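Long-range contacts in serine acetyltransferase 1, putative (Entamoeba histolytica, PDB 7BW9), which probably transfers an acetyl group to serine in cysteine biosynthesis and is seen here as a trimer with cysteine bound: residues Asp165-Thr170 with Ile186-Val191; Asn174-Asp179 with Ala190-Trp195; Asp228-Gly233 with Ile242-Asn247. One frame throughout, in Å; residues are numbered along the deposited sequence. Where two conformers were deposited one is given.

Interaction 1: Asp165-Thr170 with Ile186-Val191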
loop_
_atom_site.group_PDB
_atom_site.type_symbol
_atom_site.label_atom_id
_atom_site.label_comp_id
_atom_site.label_asym_id
_atom_site.label_seq_id
_atom_site.Cartn_x
_atom_site.Cartn_y
_atom_site.Cartn_z
ATOM N N ASP A 165 -0.850 0.040 -8.971
ATOM C CA ASP A 165 -1.366 1.229 -9.645
ATOM C C ASP A 165 -1.414 0.954 -11.139
ATOM O O ASP A 165 -0.385 1.045 -11.819
ATOM C CB ASP A 165 -0.491 2.435 -9.326
ATOM C CG ASP A 165 -1.112 3.748 -9.750
ATOM O OD1 ASP A 165 -2.087 3.736 -10.531
ATOM O OD2 ASP A 165 -0.625 4.805 -9.288
ATOM N N ILE A 166 -2.603 0.636 -11.659
ATOM C CA ILE A 166 -2.787 0.388 -13.087
ATOM C C ILE A 166 -3.842 1.342 -13.625
ATOM O O ILE A 166 -4.960 1.414 -13.089
ATOM C CB ILE A 166 -3.202 -1.067 -13.381
ATOM C CG1 ILE A 166 -2.191 -2.049 -12.817
ATOM C CG2 ILE A 166 -3.385 -1.272 -14.891
ATOM C CD1 ILE A 166 -2.558 -3.495 -13.094
ATOM N N HIS A 167 -3.501 2.045 -14.699
ATOM C CA HIS A 167 -4.441 3.000 -15.260
ATOM C C HIS A 167 -5.596 2.272 -15.955
ATOM O O HIS A 167 -5.409 1.200 -16.532
ATOM C CB HIS A 167 -3.736 3.929 -16.244
ATOM C CG HIS A 167 -4.501 5.177 -16.542
ATOM N ND1 HIS A 167 -5.502 5.225 -17.490
ATOM C CD2 HIS A 167 -4.431 6.418 -16.003
ATOM C CE1 HIS A 167 -6.020 6.442 -17.518
ATOM N NE2 HIS A 167 -5.382 7.188 -16.631
ATOM N N PRO A 168 -6.812 2.824 -15.893
ATOM C CA PRO A 168 -7.929 2.190 -16.614
ATOM C C PRO A 168 -7.720 2.116 -18.118
ATOM O O PRO A 168 -8.277 1.226 -18.778
ATOM C CB PRO A 168 -9.140 3.071 -16.248
ATOM C CG PRO A 168 -8.537 4.393 -15.824
ATOM C CD PRO A 168 -7.232 4.037 -15.167
ATOM N N GLY A 169 -6.928 3.018 -18.690
ATOM C CA GLY A 169 -6.657 2.966 -20.116
ATOM C C GLY A 169 -5.694 1.882 -20.544
ATOM O O GLY A 169 -5.660 1.541 -21.728
ATOM N N THR A 170 -4.921 1.319 -19.614
ATOM C CA THR A 170 -3.947 0.290 -19.974
ATOM C C THR A 170 -4.613 -0.863 -20.728
ATOM O O THR A 170 -5.683 -1.332 -20.343
ATOM C CB THR A 170 -3.262 -0.231 -18.710
ATOM O OG1 THR A 170 -2.695 0.867 -17.987
ATOM C CG2 THR A 170 -2.175 -1.215 -19.053
ATOM N N ILE A 186 1.604 1.209 -13.890
ATOM C CA ILE A 186 1.433 0.955 -15.314
ATOM C C ILE A 186 0.528 2.036 -15.885
ATOM O O ILE A 186 -0.642 2.138 -15.495
ATOM C CB ILE A 186 0.838 -0.437 -15.586
ATOM C CG1 ILE A 186 1.684 -1.524 -14.913
ATOM C CG2 ILE A 186 0.698 -0.644 -17.087
ATOM C CD1 ILE A 186 1.275 -2.957 -15.277
ATOM N N GLY A 187 1.048 2.801 -16.858
ATOM C CA GLY A 187 0.421 4.040 -17.269
ATOM C C GLY A 187 -0.685 3.887 -18.303
ATOM O O GLY A 187 -0.928 2.810 -18.862
ATOM N N GLU A 188 -1.323 5.032 -18.571
ATOM C CA GLU A 188 -2.562 5.072 -19.346
ATOM C C GLU A 188 -2.414 4.451 -20.724
ATOM O O GLU A 188 -3.331 3.773 -21.201
ATOM C CB GLU A 188 -3.035 6.514 -19.471
ATOM C CG GLU A 188 -4.247 6.728 -20.357
ATOM C CD GLU A 188 -4.744 8.172 -20.301
ATOM O OE1 GLU A 188 -3.939 9.077 -19.988
ATOM O OE2 GLU A 188 -5.939 8.407 -20.561
ATOM N N THR A 189 -1.286 4.688 -21.401
ATOM C CA THR A 189 -1.169 4.282 -22.794
ATOM C C THR A 189 -0.309 3.042 -22.973
ATOM O O THR A 189 -0.011 2.664 -24.107
ATOM C CB THR A 189 -0.630 5.439 -23.634
ATOM O OG1 THR A 189 0.756 5.645 -23.332
ATOM C CG2 THR A 189 -1.431 6.725 -23.333
ATOM N N ALA A 190 0.066 2.378 -21.885
ATOM C CA ALA A 190 0.872 1.179 -21.994
ATOM C C ALA A 190 0.052 0.025 -22.551
ATOM O O ALA A 190 -1.173 -0.043 -22.383
ATOM C CB ALA A 190 1.459 0.795 -20.636
ATOM N N VAL A 191 0.751 -0.893 -23.213
ATOM C CA VAL A 191 0.168 -2.075 -23.836
ATOM C C VAL A 191 0.991 -3.285 -23.413
ATOM O O VAL A 191 2.221 -3.273 -23.515
ATOM C CB VAL A 191 0.137 -1.964 -25.375
ATOM C CG1 VAL A 191 -0.411 -3.247 -25.990
ATOM C CG2 VAL A 191 -0.684 -0.749 -25.810
HETATM O O HOH W 1 -3.399 1.569 -23.647
#
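Ile166 and Ile186 form a parallel beta bridge, their CA atoms 4.8 Å apart and both side chains on the same face of the sheet. Ile186 uses both its backbone groups: Ile186 N donates to Asp165 O at 2.9 Å, and Ile186 O accepts from His167 N at 3.0 Å. Past the bridge each chain rounds a type I turn, His167 to Thr170 and Gly187 to Ala190, so that two corners of successive coils lie one against the other, as in the left-handed parallel beta-helix of this enzyme.

The main side-chain meeting is between His167 and Glu188, which run alongside each other in the same direction. With CG of His167 anti to its backbone N (chi1 -162°), the ring turns one face to Glu188, whose CB sits 3.4 Å above the ring centroid in a CH-pi contact. The extended Glu188 chain then passes over CE1, and Pro168 CD covers part of the opposite face. At the ring edge Gly169 N donates in plane to His167 ND1 at 2.9 Å, which helps hold the ring's rotation. Thr170 OG1 lies 2.8 Å from Gly187 O but also within reach of His167 O, and which of the two carbonyls its proton favours is not settled. Thr170 CG2 presses on Ile186 CG2 at 3.5 Å, the two side chains crossing at about a right angle.

The Glu188 carboxylate is held by Tyr143 and by a salt bridge to Arg222, while Asp165 OD2 bonds to His180 of the second subunit. Helix 128-144 covers Ile166 through Val132 and Met133, Pro168 packs on Ser151 and Met155 of helix 148-162, and strand 185-186 continues the sheet toward strand 203-205.

Interaction 2: Asn174-Asp179 with Ala190-Trp195. With CYS (cysteine), chain D.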
loop_
_atom_site.group_PDB
_atom_site.type_symbol
_atom_site.label_atom_id
_atom_site.label_comp_id
_atom_site.label_asym_id
_atom_site.label_seq_id
_atom_site.Cartn_x
_atom_site.Cartn_y
_atom_site.Cartn_z
ATOM N N ASN A 174 -3.999 -11.562 -22.303
ATOM C CA ASN A 174 -4.471 -12.622 -21.432
ATOM C C ASN A 174 -3.318 -13.297 -20.688
ATOM O O ASN A 174 -2.139 -13.135 -21.023
ATOM C CB ASN A 174 -5.294 -13.649 -22.228
ATOM C CG ASN A 174 -4.523 -14.275 -23.375
ATOM O OD1 ASN A 174 -3.519 -14.959 -23.173
ATOM N ND2 ASN A 174 -5.020 -14.084 -24.583
ATOM N N HIS A 175 -3.686 -14.046 -19.648
ATOM C CA HIS A 175 -2.737 -14.774 -18.802
ATOM C C HIS A 175 -1.705 -13.839 -18.179
ATOM O O HIS A 175 -0.513 -14.152 -18.122
ATOM C CB HIS A 175 -2.036 -15.897 -19.576
ATOM C CG HIS A 175 -2.957 -16.988 -20.044
ATOM N ND1 HIS A 175 -3.556 -16.981 -21.288
ATOM C CD2 HIS A 175 -3.350 -18.140 -19.447
ATOM C CE1 HIS A 175 -4.276 -18.078 -21.437
ATOM N NE2 HIS A 175 -4.175 -18.792 -20.331
ATOM N N PHE A 176 -2.161 -12.684 -17.702
ATOM C CA PHE A 176 -1.271 -11.686 -17.123
ATOM C C PHE A 176 -1.129 -11.945 -15.629
ATOM O O PHE A 176 -2.140 -12.048 -14.920
ATOM C CB PHE A 176 -1.814 -10.275 -17.385
ATOM C CG PHE A 176 -0.946 -9.172 -16.835
ATOM C CD1 PHE A 176 0.392 -9.083 -17.194
ATOM C CD2 PHE A 176 -1.467 -8.224 -15.962
ATOM C CE1 PHE A 176 1.201 -8.065 -16.692
ATOM C CE2 PHE A 176 -0.672 -7.208 -15.463
ATOM C CZ PHE A 176 0.664 -7.125 -15.832
ATOM N N PHE A 177 0.111 -12.031 -15.142
ATOM C CA PHE A 177 0.376 -12.312 -13.728
ATOM C C PHE A 177 1.253 -11.223 -13.110
ATOM O O PHE A 177 2.387 -10.989 -13.558
ATOM C CB PHE A 177 1.033 -13.684 -13.548
ATOM C CG PHE A 177 1.381 -14.027 -12.106
ATOM C CD1 PHE A 177 0.542 -13.653 -11.048
ATOM C CD2 PHE A 177 2.520 -14.766 -11.816
ATOM C CE1 PHE A 177 0.852 -13.993 -9.735
ATOM C CE2 PHE A 177 2.844 -15.099 -10.500
ATOM C CZ PHE A 177 2.006 -14.712 -9.460
ATOM N N ILE A 178 0.727 -10.563 -12.081
ATOM C CA ILE A 178 1.505 -9.693 -11.203
ATOM C C ILE A 178 1.723 -10.446 -9.898
ATOM O O ILE A 178 0.753 -10.801 -9.216
ATOM C CB ILE A 178 0.797 -8.352 -10.955
ATOM C CG1 ILE A 178 0.737 -7.530 -12.238
ATOM C CG2 ILE A 178 1.499 -7.553 -9.855
ATOM C CD1 ILE A 178 -0.078 -6.276 -12.109
ATOM N N ASP A 179 2.984 -10.724 -9.567
ATOM C CA ASP A 179 3.345 -11.354 -8.299
ATOM C C ASP A 179 3.748 -10.274 -7.306
ATOM O O ASP A 179 4.551 -9.398 -7.641
ATOM C CB ASP A 179 4.486 -12.363 -8.469
ATOM C CG ASP A 179 4.535 -13.408 -7.333
ATOM O OD1 ASP A 179 3.680 -13.365 -6.414
ATOM O OD2 ASP A 179 5.438 -14.280 -7.361
ATOM N N ALA A 190 0.066 2.378 -21.885
ATOM C CA ALA A 190 0.872 1.179 -21.994
ATOM C C ALA A 190 0.052 0.025 -22.551
ATOM O O ALA A 190 -1.173 -0.043 -22.383
ATOM C CB ALA A 190 1.459 0.795 -20.636
ATOM N N VAL A 191 0.751 -0.893 -23.213
ATOM C CA VAL A 191 0.168 -2.075 -23.836
ATOM C C VAL A 191 0.991 -3.285 -23.413
ATOM O O VAL A 191 2.221 -3.273 -23.515
ATOM C CB VAL A 191 0.137 -1.964 -25.375
ATOM C CG1 VAL A 191 -0.411 -3.247 -25.990
ATOM C CG2 VAL A 191 -0.684 -0.749 -25.810
ATOM N N ILE A 192 0.311 -4.329 -22.959
ATOM C CA ILE A 192 0.944 -5.533 -22.448
ATOM C C ILE A 192 0.375 -6.710 -23.214
ATOM O O ILE A 192 -0.849 -6.832 -23.332
ATOM C CB ILE A 192 0.689 -5.706 -20.938
ATOM C CG1 ILE A 192 1.373 -4.594 -20.124
ATOM C CG2 ILE A 192 1.127 -7.099 -20.479
ATOM C CD1 ILE A 192 0.786 -4.465 -18.695
ATOM N N GLY A 193 1.256 -7.575 -23.723
ATOM C CA GLY A 193 0.843 -8.753 -24.465
ATOM C C GLY A 193 0.371 -9.890 -23.578
ATOM O O GLY A 193 -0.098 -9.678 -22.456
ATOM N N ASN A 194 0.510 -11.121 -24.083
ATOM C CA ASN A 194 0.015 -12.317 -23.409
ATOM C C ASN A 194 1.127 -13.005 -22.620
ATOM O O ASN A 194 2.309 -12.925 -22.970
ATOM C CB ASN A 194 -0.580 -13.311 -24.415
ATOM C CG ASN A 194 -1.658 -12.686 -25.297
ATOM O OD1 ASN A 194 -2.455 -11.861 -24.847
ATOM N ND2 ASN A 194 -1.660 -13.059 -26.572
ATOM N N TRP A 195 0.724 -13.684 -21.543
ATOM C CA TRP A 195 1.633 -14.462 -20.701
ATOM C C TRP A 195 2.763 -13.609 -20.132
ATOM O O TRP A 195 3.891 -14.074 -19.993
ATOM C CB TRP A 195 2.197 -15.675 -21.468
ATOM C CG TRP A 195 1.242 -16.825 -21.411
ATOM C CD1 TRP A 195 0.389 -17.224 -22.386
ATOM C CD2 TRP A 195 1.003 -17.689 -20.291
ATOM N NE1 TRP A 195 -0.360 -18.291 -21.957
ATOM C CE2 TRP A 195 -0.005 -18.597 -20.673
ATOM C CE3 TRP A 195 1.538 -17.778 -18.996
ATOM C CZ2 TRP A 195 -0.474 -19.594 -19.823
ATOM C CZ3 TRP A 195 1.062 -18.762 -18.147
ATOM C CH2 TRP A 195 0.068 -19.660 -18.565
HETATM N N CYS D . 6.396 -15.815 -5.319
HETATM C CA CYS D . 7.650 -16.344 -5.918
HETATM C C CYS D . 8.169 -17.556 -5.122
HETATM O O CYS D . 7.606 -17.913 -4.136
HETATM C CB CYS D . 8.695 -15.240 -6.018
HETATM S SG CYS D . 9.229 -14.575 -4.424
HETATM O OXT CYS D . 9.157 -18.132 -5.554
HETATM O O HOH W 2 -0.158 -11.094 -19.995
#
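His175 carries CG beside its backbone N and anti to the carbonyl carbon (chi1 -64°), and Trp195 is turned in the same way; both residues have positive phi at the same corner of successive coils, and there the two rings lie one over the other. They make an offset stack, the imidazole and the five-membered ring of Trp195 having centroids 4.2 Å apart and planes 11° from parallel. The slip takes His175 CD2 toward the six-membered ring, 3.2 Å from Trp195 CZ2, while His175 CB sits over the five-membered ring.

Asn174 has CG in the crowded position between backbone N and carbonyl carbon (chi1 58°), which brings OD1 back to its own neighbour. There His175 ND1 donates to Asn174 OD1 at 2.8 Å; the oxygen lies in the imidazole plane, so this bond and the stack together steady the imidazole, although the donor stands above the carbonyl plane. The amides of Asn174 and Asn194 stack almost parallel, and Asn194 OD1 accepts from Asn174 N at 3.0 Å. Next along the chain, Trp195 N donates to Asn174 O at 3.0 Å, and a water donates to both Asn174 O and Gly193 O. Further inward, Phe176 CD1 meets Ile192 CG2 at 3.9 Å.

At the far end of 174-179, Asp179 OD2 takes the amino group of the bound cysteine (CYS N) at 2.7 Å, a ligand held also by Asp114 and by Arg222 of the third subunit. His175 NE2 bonds to Asn305 of the second subunit, while on helix 96-113 Gln105 touches Asn174 and His175, and Thr112 touches Trp195. Phe176 rests on Met133 and Arg137 of helix 128-144, and strand 177-178 pairs with strand 197-198.

Interaction 3: Asp228-Gly233 with Ile242-Asn247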
loop_
_atom_site.group_PDB
_atom_site.type_symbol
_atom_site.label_atom_id
_atom_site.label_comp_id
_atom_site.label_asym_id
_atom_site.label_seq_id
_atom_site.Cartn_x
_atom_site.Cartn_y
_atom_site.Cartn_z
ATOM N N ASP A 228 4.577 -10.491 -25.877
ATOM C CA ASP A 228 4.178 -11.690 -25.162
ATOM C C ASP A 228 5.363 -12.316 -24.438
ATOM O O ASP A 228 6.522 -12.168 -24.836
ATOM C CB ASP A 228 3.578 -12.731 -26.117
ATOM C CG ASP A 228 2.483 -12.169 -27.012
ATOM O OD1 ASP A 228 1.822 -11.171 -26.649
ATOM O OD2 ASP A 228 2.280 -12.750 -28.102
ATOM N N PHE A 229 5.051 -13.066 -23.381
ATOM C CA PHE A 229 6.034 -13.844 -22.622
ATOM C C PHE A 229 7.150 -12.976 -22.041
ATOM O O PHE A 229 8.263 -13.451 -21.819
ATOM C CB PHE A 229 6.617 -14.983 -23.474
ATOM C CG PHE A 229 5.560 -15.845 -24.113
ATOM C CD1 PHE A 229 4.886 -16.793 -23.365
ATOM C CD2 PHE A 229 5.228 -15.688 -25.456
ATOM C CE1 PHE A 229 3.884 -17.587 -23.939
ATOM C CE2 PHE A 229 4.232 -16.470 -26.045
ATOM C CZ PHE A 229 3.556 -17.421 -25.278
ATOM N N VAL A 230 6.868 -11.709 -21.755
ATOM C CA VAL A 230 7.858 -10.822 -21.143
ATOM C C VAL A 230 7.810 -10.987 -19.631
ATOM O O VAL A 230 6.724 -11.029 -19.039
ATOM C CB VAL A 230 7.606 -9.361 -21.555
ATOM C CG1 VAL A 230 8.479 -8.381 -20.732
ATOM C CG2 VAL A 230 7.865 -9.187 -23.045
ATOM N N VAL A 231 8.984 -11.084 -18.995
ATOM C CA VAL A 231 9.106 -11.116 -17.536
ATOM C C VAL A 231 9.884 -9.884 -17.092
ATOM O O VAL A 231 10.983 -9.622 -17.599
ATOM C CB VAL A 231 9.808 -12.393 -17.038
ATOM C CG1 VAL A 231 9.926 -12.369 -15.525
ATOM C CG2 VAL A 231 9.094 -13.649 -17.506
ATOM N N ILE A 232 9.338 -9.136 -16.137
ATOM C CA ILE A 232 9.994 -7.931 -15.635
ATOM C C ILE A 232 10.232 -8.074 -14.138
ATOM O O ILE A 232 9.278 -8.087 -13.341
ATOM C CB ILE A 232 9.202 -6.664 -15.956
ATOM C CG1 ILE A 232 8.795 -6.686 -17.431
ATOM C CG2 ILE A 232 10.053 -5.441 -15.657
ATOM C CD1 ILE A 232 7.915 -5.535 -17.838
ATOM N N GLY A 233 11.519 -8.151 -13.760
ATOM C CA GLY A 233 11.904 -8.409 -12.388
ATOM C C GLY A 233 11.773 -7.199 -11.474
ATOM O O GLY A 233 11.659 -6.065 -11.918
ATOM N N ILE A 242 8.518 3.274 -25.663
ATOM C CA ILE A 242 9.448 2.300 -26.193
ATOM C C ILE A 242 8.710 0.982 -26.289
ATOM O O ILE A 242 7.643 0.796 -25.696
ATOM C CB ILE A 242 10.700 2.167 -25.312
ATOM C CG1 ILE A 242 10.315 1.685 -23.912
ATOM C CG2 ILE A 242 11.450 3.502 -25.259
ATOM C CD1 ILE A 242 11.447 1.740 -22.900
ATOM N N THR A 243 9.292 0.059 -27.039
ATOM C CA THR A 243 8.715 -1.254 -27.265
ATOM C C THR A 243 9.670 -2.307 -26.734
ATOM O O THR A 243 10.881 -2.226 -26.966
ATOM C CB THR A 243 8.430 -1.484 -28.754
ATOM O OG1 THR A 243 7.386 -0.604 -29.175
ATOM C CG2 THR A 243 7.986 -2.907 -28.999
ATOM N N ILE A 244 9.128 -3.270 -26.000
ATOM C CA ILE A 244 9.870 -4.424 -25.507
ATOM C C ILE A 244 9.345 -5.637 -26.253
ATOM O O ILE A 244 8.164 -5.984 -26.128
ATOM C CB ILE A 244 9.707 -4.612 -23.987
ATOM C CG1 ILE A 244 10.150 -3.359 -23.218
ATOM C CG2 ILE A 244 10.443 -5.870 -23.509
ATOM C CD1 ILE A 244 11.474 -2.825 -23.636
ATOM N N GLY A 245 10.213 -6.288 -27.013
ATOM C CA GLY A 245 9.783 -7.420 -27.803
ATOM C C GLY A 245 9.303 -8.579 -26.948
ATOM O O GLY A 245 9.425 -8.597 -25.721
ATOM N N SER A 246 8.746 -9.576 -27.630
ATOM C CA SER A 246 8.321 -10.807 -26.982
ATOM C C SER A 246 9.517 -11.611 -26.488
ATOM O O SER A 246 10.629 -11.505 -27.017
ATOM C CB SER A 246 7.514 -11.661 -27.953
ATOM O OG SER A 246 6.439 -10.924 -28.498
ATOM N N ASN A 247 9.276 -12.424 -25.459
ATOM C CA ASN A 247 10.273 -13.347 -24.903
ATOM C C ASN A 247 11.481 -12.614 -24.316
ATOM O O ASN A 247 12.606 -13.118 -24.356
ATOM C CB ASN A 247 10.734 -14.373 -25.948
ATOM C CG ASN A 247 9.609 -15.281 -26.419
ATOM O OD1 ASN A 247 9.208 -15.244 -27.585
ATOM N ND2 ASN A 247 9.103 -16.107 -25.515
HETATM O O HOH W 3 4.785 -12.707 -29.626
#
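Asp228 is hydrogen-bonded to Ser246 and Asn247 of the next coil through both its backbone groups. Asn247 N donates to Asp228 O at 2.8 Å, and Asp228 N donates to Ser246 OG at 3.2 Å. The serine hydroxyl reaches that N-H because OG lies beside the backbone N of Ser246 and anti to its carbonyl carbon (chi1 -54°). The oxygen Ser246 OG is also hydrogen-bonded at 2.7 Å to a water that donates to Asp228 OD2, so a second link, through the water, joins the same two residues. Asp228 O also receives a CA-H...O contact from Ser246 CA. The other carboxylate oxygen, Asp228 OD1, is engaged by Asn194 N of the preceding coil.

Both segments belong to the hexapeptide-repeat part of the left-handed parallel beta-helix, and each rounds the same corner of its coil: Phe229 and Asn247 both have positive phi there and send their side chains out in the same direction. Asn247 was deposited in two conformers; in the one given, its amide lies nearly parallel to the Phe229 ring and slipped toward the base of that side chain, a placement that holds for this conformer only and is to that extent doubtful.

Inward of the corner, Val230 CG2 comes within 3.2 Å of Gly245 O, a tight approach, and lies 4.2 Å from Ile244 CG2. Ile244 goes on to touch Ile226 of strand 225-226 and Ile260, and Ile232 also packs on Ile226. On the outside of strand 231-232, Val231 rests on Ser208 of the third subunit.

In the fold
Interactions 1 and 2 share Ala190 and Val191 and meet in the interior of the beta-helix, where Ile186 CD1 is 3.8 Å from Ile192 CD1 and Ile166 CD1 3.9 Å from Ile178 CD1. Interaction 3 continues the corner of interaction 2 along the helix axis: their centres are 10 Å apart, Asn194 O probably accepts from Phe229 N at 2.8 Å, and Phe229 lies on the side of Trp195 away from His175. Interactions 1 and 3 do not touch, their nearest atoms being about 7 Å apart. Interactions 1 and 2 lie beside two different bound cysteines, the one near Gly187 and the other at Asp179.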